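PDB 6P2K: fibronectin type III domain-containing protein, which is a glycoside hydrolase of family 74 and probably cleaves the backbone of xyloglucan-like beta-glucans with its beta-propeller domains, the part modelled here. Local coordinates for residues T401-Y412 with Q415-W426; F443-V451 with V463-A474. All coordinates share one frame; numbering follows the deposited sequence.

In the fold
Both contacts are largely buried and belong to neighbouring antiparallel sheets of this beta-propeller enzyme, following one another along the chain. Contact 1 pairs strand 403-409 with strand 412-417 and runs on into strand 421-425; contact 2 pairs strand 447-456 with strand 459-467. Each has a classic beta bulge, but the chemistry differs. Contact 1 gathers glutamine amides and threonine hydroxyls on one face of its strands and carries Asp405, a zinc ligand, whereas contact 2 has small apolar side chains along the strands and a loop end bridged by waters, exposed at Tyr470. They meet where Tyr404 OH hydrogen-bonds to Asp447 OD2 and Asp419 OD1 probably does so to Gly471 N.

Contact 1. Residues T401-Y412 with Q415-W426; sequences TYTYDVAVHENY and QGQADNGLMESW
Gln415 OE1 is gripped by two donors: Thr403 OG1 at 2.9 Å, nearly in line with the C=O bond, and Gln417 NE2 at 3.0 Å, which comes from above the carbonyl plane. They sit on one face of an antiparallel beta hairpin, strand 403-409 with strand 412-417, in a sheet of the propeller. Thr403 suits this site because its OG1 lies beside its own backbone N (chi1 -53°), where it reaches the amide, while CG2 packs on Gln415 CB. The Gln417 amide works at both ends, since its OE1 accepts from Asn420 ND2 at 3.2 Å and lies against Thr401 CG2; the other end of the Asn420 amide, OD1, is hydrogen-bonded to Gln355. An alanine in place of Gln417 would probably deprive Gln415 OE1 of one donor and Asn420 ND2 of an acceptor, leaving a gap beside Thr401.

Tyr404 and Asp405 both face Gly416 in a classic beta bulge, with Tyr404 N bonded to Gly416 O at 2.7 Å and Gly416 N to Asp405 O. On the opposite face from Thr403, Asp405 extends away from the hairpin and, with Asp513, binds a zinc ion through OD2. Ala418 CB, small enough to lie close to the Tyr404 ring, is 3.7 Å from Tyr404 CE2.

At the other end a type II' turn, His409 to Tyr412, reverses the chain. Tyr412 directs its edge toward the face of Trp426 in an offset edge-to-face pair, planes 60° apart. Its hydroxyl donates to Glu424 OE2, which also forms a salt bridge to Lys482, a neighbour likely to stabilise the carboxylate's negative charge. Asn411 ND2 bonds to Trp426 O at 2.8 Å, from above the carbonyl plane and with that oxygen in its own amide plane.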
# COMPACT_ATOMS: atom_id res chain seq x y z
N THR B 401 -10.75 -29.16 26.89
CA THR B 401 -11.21 -29.14 25.51
C THR B 401 -11.06 -30.51 24.88
O THR B 401 -10.10 -31.24 25.16
CB THR B 401 -10.44 -28.12 24.68
OG1 THR B 401 -9.05 -28.48 24.64
CG2 THR B 401 -10.59 -26.72 25.26
N TYR B 402 -12.02 -30.86 24.02
CA TYR B 402 -11.84 -31.97 23.09
C TYR B 402 -11.00 -31.46 21.92
O TYR B 402 -11.47 -30.68 21.09
CB TYR B 402 -13.19 -32.50 22.61
CG TYR B 402 -13.09 -33.85 21.92
CD1 TYR B 402 -12.45 -33.98 20.69
CD2 TYR B 402 -13.64 -34.99 22.49
CE1 TYR B 402 -12.35 -35.19 20.06
CE2 TYR B 402 -13.55 -36.21 21.86
CZ TYR B 402 -12.90 -36.31 20.65
OH TYR B 402 -12.80 -37.52 20.01
N THR B 403 -9.75 -31.91 21.85
CA THR B 403 -8.84 -31.50 20.78
C THR B 403 -8.58 -32.67 19.85
O THR B 403 -8.18 -33.75 20.30
CB THR B 403 -7.53 -30.96 21.35
OG1 THR B 403 -7.81 -29.93 22.31
CG2 THR B 403 -6.66 -30.37 20.24
N TYR B 404 -8.83 -32.46 18.55
CA TYR B 404 -8.70 -33.51 17.55
C TYR B 404 -7.26 -33.71 17.09
O TYR B 404 -6.82 -34.85 16.89
CB TYR B 404 -9.53 -33.18 16.30
CG TYR B 404 -11.04 -33.12 16.44
CD1 TYR B 404 -11.81 -34.27 16.45
CD2 TYR B 404 -11.69 -31.89 16.47
CE1 TYR B 404 -13.20 -34.21 16.53
CE2 TYR B 404 -13.08 -31.82 16.55
CZ TYR B 404 -13.82 -32.97 16.58
OH TYR B 404 -15.19 -32.89 16.66
N ASP B 405 -6.53 -32.62 16.86
CA ASP B 405 -5.29 -32.65 16.10
C ASP B 405 -4.47 -31.43 16.48
O ASP B 405 -4.99 -30.47 17.05
CB ASP B 405 -5.57 -32.69 14.58
CG ASP B 405 -4.45 -33.35 13.78
OD1 ASP B 405 -3.34 -33.48 14.34
OD2 ASP B 405 -4.69 -33.77 12.60
N VAL B 406 -3.18 -31.47 16.16
CA VAL B 406 -2.26 -30.37 16.44
C VAL B 406 -1.28 -30.25 15.28
O VAL B 406 -0.95 -31.24 14.62
CB VAL B 406 -1.50 -30.58 17.78
CG1 VAL B 406 -0.64 -31.84 17.73
CG2 VAL B 406 -0.67 -29.35 18.14
N ALA B 407 -0.83 -29.02 15.03
CA ALA B 407 0.23 -28.76 14.06
C ALA B 407 1.10 -27.63 14.59
O ALA B 407 0.60 -26.71 15.25
CB ALA B 407 -0.33 -28.42 12.68
N VAL B 408 2.39 -27.70 14.29
CA VAL B 408 3.37 -26.75 14.81
C VAL B 408 4.27 -26.28 13.68
O VAL B 408 4.71 -27.08 12.85
CB VAL B 408 4.23 -27.38 15.94
CG1 VAL B 408 5.32 -26.42 16.38
CG2 VAL B 408 3.36 -27.78 17.12
N HIS B 409 4.54 -24.98 13.64
CA HIS B 409 5.63 -24.46 12.81
C HIS B 409 6.28 -23.29 13.53
O HIS B 409 5.64 -22.24 13.69
CB HIS B 409 5.16 -24.05 11.42
CG HIS B 409 6.28 -23.79 10.47
ND1 HIS B 409 6.94 -22.59 10.42
CD2 HIS B 409 6.89 -24.60 9.57
CE1 HIS B 409 7.90 -22.66 9.51
NE2 HIS B 409 7.89 -23.87 8.98
N GLU B 410 7.53 -23.46 13.95
CA GLU B 410 8.30 -22.43 14.67
C GLU B 410 7.50 -22.03 15.90
O GLU B 410 7.16 -22.91 16.71
CB GLU B 410 8.66 -21.29 13.72
CG GLU B 410 9.56 -21.70 12.57
CD GLU B 410 9.87 -20.55 11.63
OE1 GLU B 410 9.36 -19.43 11.86
OE2 GLU B 410 10.60 -20.76 10.64
N ASN B 411 7.17 -20.75 16.10
CA ASN B 411 6.42 -20.29 17.26
C ASN B 411 4.92 -20.51 17.13
O ASN B 411 4.20 -20.33 18.12
CB ASN B 411 6.68 -18.80 17.49
CG ASN B 411 6.28 -17.95 16.30
OD1 ASN B 411 6.90 -18.03 15.24
ND2 ASN B 411 5.23 -17.15 16.45
N TYR B 412 4.43 -20.88 15.95
CA TYR B 412 3.01 -21.05 15.70
C TYR B 412 2.56 -22.46 16.08
O TYR B 412 3.22 -23.44 15.71
CB TYR B 412 2.68 -20.78 14.23
CG TYR B 412 1.23 -21.01 13.88
CD1 TYR B 412 0.28 -20.02 14.10
CD2 TYR B 412 0.81 -22.21 13.32
CE1 TYR B 412 -1.05 -20.24 13.78
CE2 TYR B 412 -0.51 -22.43 13.00
CZ TYR B 412 -1.44 -21.44 13.23
OH TYR B 412 -2.76 -21.64 12.91
N GLN B 415 -4.29 -25.87 17.70
CA GLN B 415 -5.11 -27.00 18.14
C GLN B 415 -6.42 -26.97 17.36
O GLN B 415 -7.11 -25.96 17.35
CB GLN B 415 -5.42 -26.92 19.63
CG GLN B 415 -4.28 -27.14 20.59
CD GLN B 415 -4.76 -27.16 22.03
OE1 GLN B 415 -5.69 -27.90 22.37
NE2 GLN B 415 -4.16 -26.34 22.88
N GLY B 416 -6.74 -28.09 16.71
CA GLY B 416 -8.06 -28.24 16.12
C GLY B 416 -9.00 -28.83 17.14
O GLY B 416 -8.77 -29.93 17.64
N GLN B 417 -10.08 -28.12 17.47
CA GLN B 417 -10.93 -28.51 18.58
C GLN B 417 -12.37 -28.67 18.14
O GLN B 417 -12.80 -28.13 17.11
CB GLN B 417 -10.85 -27.48 19.72
CG GLN B 417 -9.46 -27.34 20.33
CD GLN B 417 -9.44 -26.44 21.55
OE1 GLN B 417 -10.47 -25.88 21.94
NE2 GLN B 417 -8.27 -26.29 22.16
N ALA B 418 -13.12 -29.42 18.93
CA ALA B 418 -14.57 -29.38 18.88
C ALA B 418 -15.07 -28.19 19.68
O ALA B 418 -14.42 -27.74 20.63
CB ALA B 418 -15.18 -30.68 19.42
N ASP B 419 -16.22 -27.65 19.26
CA ASP B 419 -16.87 -26.51 19.90
C ASP B 419 -16.08 -25.20 19.74
O ASP B 419 -16.67 -24.17 19.41
CB ASP B 419 -17.12 -26.79 21.38
CG ASP B 419 -18.23 -27.80 21.61
OD1 ASP B 419 -19.19 -27.80 20.82
OD2 ASP B 419 -18.13 -28.58 22.58
N ASN B 420 -14.77 -25.22 19.99
CA ASN B 420 -13.96 -24.01 19.99
C ASN B 420 -13.14 -23.83 18.72
O ASN B 420 -12.42 -22.83 18.60
CB ASN B 420 -13.04 -23.98 21.20
CG ASN B 420 -13.78 -24.28 22.49
OD1 ASN B 420 -14.78 -23.64 22.81
ND2 ASN B 420 -13.29 -25.26 23.24
N GLY B 421 -13.20 -24.77 17.78
CA GLY B 421 -12.68 -24.54 16.44
C GLY B 421 -11.18 -24.31 16.37
O GLY B 421 -10.38 -25.07 16.93
N LEU B 422 -10.79 -23.27 15.63
CA LEU B 422 -9.39 -22.96 15.37
C LEU B 422 -8.79 -22.28 16.59
O LEU B 422 -9.00 -21.09 16.81
CB LEU B 422 -9.26 -22.06 14.14
CG LEU B 422 -9.88 -22.52 12.81
CD1 LEU B 422 -10.10 -21.34 11.88
CD2 LEU B 422 -9.00 -23.57 12.14
N MET B 423 -8.03 -23.03 17.38
CA MET B 423 -7.37 -22.52 18.58
C MET B 423 -5.89 -22.33 18.26
O MET B 423 -5.17 -23.31 18.01
CB MET B 423 -7.56 -23.47 19.76
CG MET B 423 -7.00 -22.96 21.07
SD MET B 423 -7.90 -21.54 21.71
CE MET B 423 -9.51 -22.28 22.00
N GLU B 424 -5.43 -21.08 18.25
CA GLU B 424 -4.13 -20.76 17.68
C GLU B 424 -3.23 -20.05 18.68
O GLU B 424 -3.69 -19.27 19.52
CB GLU B 424 -4.30 -19.88 16.43
CG GLU B 424 -5.01 -20.60 15.30
CD GLU B 424 -5.21 -19.72 14.09
OE1 GLU B 424 -6.23 -19.00 14.04
OE2 GLU B 424 -4.35 -19.75 13.19
N SER B 425 -1.93 -20.33 18.56
CA SER B 425 -0.91 -19.75 19.43
C SER B 425 0.24 -19.23 18.59
O SER B 425 0.58 -19.83 17.56
CB SER B 425 -0.40 -20.77 20.44
OG SER B 425 0.53 -20.17 21.34
N TRP B 426 0.85 -18.14 19.04
CA TRP B 426 2.04 -17.58 18.39
C TRP B 426 3.21 -17.44 19.35
O TRP B 426 4.19 -16.76 19.01
CB TRP B 426 1.71 -16.23 17.75
CG TRP B 426 0.59 -16.33 16.76
CD1 TRP B 426 0.70 -16.55 15.42
CD2 TRP B 426 -0.82 -16.26 17.04
NE1 TRP B 426 -0.55 -16.59 14.84
CE2 TRP B 426 -1.50 -16.42 15.82
CE3 TRP B 426 -1.56 -16.07 18.21
CZ2 TRP B 426 -2.89 -16.39 15.73
CZ3 TRP B 426 -2.94 -16.04 18.12
CH2 TRP B 426 -3.59 -16.20 16.89
O HOH W 1 -7.27 -26.61 25.22
O HOH W 2 -13.74 -28.77 23.26

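Contact 2. Residues F443-V451 with V463-A474; sequences FNLSDVQAV and VAQATSGYGGGA
Strands 447-451 and 463-467 run antiparallel, their axes at 172°, and Ser446 and Asp447 both face Thr467 in a classic beta bulge. Asp447 and Thr467 exchange backbone bonds, N to O, of 3.0 Å each way. Along the strands, small apolar groups pack against each other across the pair: Val448 CG2 on Ala466 CB, and Val451 CG1 on Ala464 CB at 3.9 Å.

At the loop end the chemistry turns polar. Ser446 OG sits over one face of the Tyr470 ring, toward its rim, 3.1 Å from Gly469 O; a water joins it to Asn444 O and Gly469 N. With CG anti to its backbone N (chi1 -166°), Asp447 turns its carboxylate toward the glycine-rich loop. Its OD1 accepts from Gln449 NE2 at 3.0 Å on the syn side and meets the Ala474 methyl, while OD2 shares a water with Gly469 O and Gly472 N. Gly472, with positive phi, belongs to the tight type I' turn from Tyr470 to Gly473.

The hairpin lies between strand 403-409, where Tyr404 bonds to Asp447 and touches Gln449, and strand 511-516, where Ala450 packs on Asp513; strand 478-483 continues its sheet beyond strand 459-467.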
# COMPACT_ATOMS: atom_id res chain seq x y z
N PHE B 443 -21.59 -17.38 11.00
CA PHE B 443 -20.79 -18.45 10.41
C PHE B 443 -19.54 -18.62 11.26
O PHE B 443 -18.62 -17.80 11.20
CB PHE B 443 -20.46 -18.12 8.96
CG PHE B 443 -19.59 -19.14 8.28
CD1 PHE B 443 -19.90 -20.49 8.33
CD2 PHE B 443 -18.46 -18.74 7.57
CE1 PHE B 443 -19.09 -21.42 7.70
CE2 PHE B 443 -17.66 -19.67 6.94
CZ PHE B 443 -17.97 -21.01 7.00
N ASN B 444 -19.51 -19.69 12.06
CA ASN B 444 -18.43 -19.93 13.01
C ASN B 444 -17.80 -21.29 12.73
O ASN B 444 -18.50 -22.30 12.63
CB ASN B 444 -18.94 -19.87 14.45
CG ASN B 444 -19.56 -18.53 14.79
OD1 ASN B 444 -18.91 -17.49 14.69
ND2 ASN B 444 -20.81 -18.54 15.21
N LEU B 445 -16.47 -21.31 12.62
CA LEU B 445 -15.73 -22.54 12.34
C LEU B 445 -15.38 -23.23 13.65
O LEU B 445 -14.22 -23.26 14.09
CB LEU B 445 -14.49 -22.23 11.51
CG LEU B 445 -14.72 -21.52 10.18
CD1 LEU B 445 -13.39 -21.08 9.57
CD2 LEU B 445 -15.49 -22.41 9.22
N SER B 446 -16.40 -23.81 14.28
CA SER B 446 -16.28 -24.32 15.64
C SER B 446 -15.79 -25.76 15.73
O SER B 446 -15.60 -26.26 16.84
CB SER B 446 -17.63 -24.19 16.36
OG SER B 446 -18.71 -24.47 15.49
N ASP B 447 -15.56 -26.44 14.60
CA ASP B 447 -15.13 -27.83 14.59
C ASP B 447 -13.99 -28.00 13.60
O ASP B 447 -14.15 -27.72 12.41
CB ASP B 447 -16.29 -28.77 14.24
CG ASP B 447 -15.98 -30.22 14.55
OD1 ASP B 447 -15.45 -30.91 13.66
OD2 ASP B 447 -16.27 -30.66 15.68
N VAL B 448 -12.83 -28.45 14.09
CA VAL B 448 -11.60 -28.52 13.30
C VAL B 448 -10.96 -29.89 13.56
O VAL B 448 -10.15 -30.05 14.48
CB VAL B 448 -10.63 -27.38 13.63
CG1 VAL B 448 -9.37 -27.49 12.78
CG2 VAL B 448 -11.30 -26.03 13.43
N GLN B 449 -11.29 -30.87 12.72
CA GLN B 449 -10.90 -32.25 12.96
C GLN B 449 -9.51 -32.60 12.44
O GLN B 449 -9.00 -33.68 12.77
CB GLN B 449 -11.93 -33.21 12.35
CG GLN B 449 -13.27 -33.19 13.09
CD GLN B 449 -14.31 -34.13 12.51
OE1 GLN B 449 -13.98 -35.19 11.97
NE2 GLN B 449 -15.58 -33.75 12.61
N ALA B 450 -8.88 -31.74 11.64
CA ALA B 450 -7.57 -32.05 11.09
C ALA B 450 -6.82 -30.77 10.76
O ALA B 450 -7.41 -29.83 10.22
CB ALA B 450 -7.68 -32.93 9.84
N VAL B 451 -5.53 -30.74 11.10
CA VAL B 451 -4.64 -29.63 10.75
C VAL B 451 -3.30 -30.21 10.30
O VAL B 451 -2.93 -31.32 10.67
CB VAL B 451 -4.43 -28.65 11.94
CG1 VAL B 451 -5.71 -27.88 12.23
CG2 VAL B 451 -3.96 -29.40 13.18
N VAL B 463 -2.96 -25.87 6.84
CA VAL B 463 -4.15 -26.39 6.19
C VAL B 463 -5.04 -27.02 7.25
O VAL B 463 -4.54 -27.61 8.21
CB VAL B 463 -3.82 -27.42 5.08
CG1 VAL B 463 -2.97 -26.77 4.00
CG2 VAL B 463 -3.11 -28.64 5.66
N ALA B 464 -6.35 -26.87 7.09
CA ALA B 464 -7.27 -27.32 8.12
C ALA B 464 -8.60 -27.73 7.52
O ALA B 464 -9.10 -27.11 6.58
CB ALA B 464 -7.50 -26.23 9.18
N GLN B 465 -9.16 -28.81 8.06
CA GLN B 465 -10.59 -29.08 7.94
C GLN B 465 -11.31 -28.26 9.00
O GLN B 465 -11.07 -28.46 10.20
CB GLN B 465 -10.85 -30.58 8.10
CG GLN B 465 -12.21 -30.95 8.68
CD GLN B 465 -13.36 -30.56 7.78
OE1 GLN B 465 -13.23 -30.54 6.55
NE2 GLN B 465 -14.51 -30.26 8.38
N ALA B 466 -12.14 -27.32 8.58
CA ALA B 466 -12.77 -26.39 9.51
C ALA B 466 -14.19 -26.08 9.06
O ALA B 466 -14.40 -25.68 7.91
CB ALA B 466 -11.96 -25.09 9.63
N THR B 467 -15.15 -26.24 9.97
CA THR B 467 -16.55 -26.13 9.60
C THR B 467 -17.37 -25.78 10.83
O THR B 467 -16.86 -25.74 11.96
CB THR B 467 -17.04 -27.44 8.98
OG1 THR B 467 -18.36 -27.26 8.45
CG2 THR B 467 -17.07 -28.54 10.03
N SER B 468 -18.65 -25.53 10.61
CA SER B 468 -19.57 -25.20 11.68
C SER B 468 -20.11 -26.48 12.33
O SER B 468 -19.98 -27.58 11.80
CB SER B 468 -20.73 -24.35 11.16
OG SER B 468 -21.31 -24.93 10.01
N GLY B 469 -20.72 -26.31 13.50
CA GLY B 469 -21.27 -27.44 14.23
C GLY B 469 -20.66 -27.60 15.61
O GLY B 469 -19.45 -27.44 15.78
N TYR B 470 -21.50 -27.93 16.58
CA TYR B 470 -21.09 -28.07 17.97
C TYR B 470 -21.23 -29.52 18.42
O TYR B 470 -21.96 -30.32 17.82
CB TYR B 470 -21.92 -27.15 18.88
CG TYR B 470 -21.70 -25.70 18.55
CD1 TYR B 470 -20.55 -25.05 18.98
CD2 TYR B 470 -22.60 -25.00 17.77
CE1 TYR B 470 -20.33 -23.73 18.68
CE2 TYR B 470 -22.39 -23.67 17.45
CZ TYR B 470 -21.24 -23.04 17.91
OH TYR B 470 -21.01 -21.72 17.61
N GLY B 471 -20.52 -29.85 19.50
CA GLY B 471 -20.55 -31.20 20.04
C GLY B 471 -19.97 -32.24 19.10
O GLY B 471 -20.35 -33.41 19.18
N GLY B 472 -19.06 -31.84 18.22
CA GLY B 472 -18.52 -32.74 17.23
C GLY B 472 -19.40 -32.95 16.02
O GLY B 472 -19.01 -33.72 15.12
N GLY B 473 -20.56 -32.30 15.95
CA GLY B 473 -21.46 -32.46 14.83
C GLY B 473 -21.07 -31.60 13.64
O GLY B 473 -21.83 -30.73 13.22
N ALA B 474 -19.88 -31.85 13.09
CA ALA B 474 -19.37 -31.08 11.96
C ALA B 474 -20.32 -31.17 10.77
O ALA B 474 -20.75 -32.26 10.39
CB ALA B 474 -17.98 -31.57 11.58
O HOH W 3 -20.80 -23.52 14.40
O HOH W 4 -23.01 -20.89 15.35
O HOH W 5 -17.75 -29.13 17.32
O HOH W 6 -14.05 -30.24 11.32
O HOH W 7 -18.04 -35.27 12.30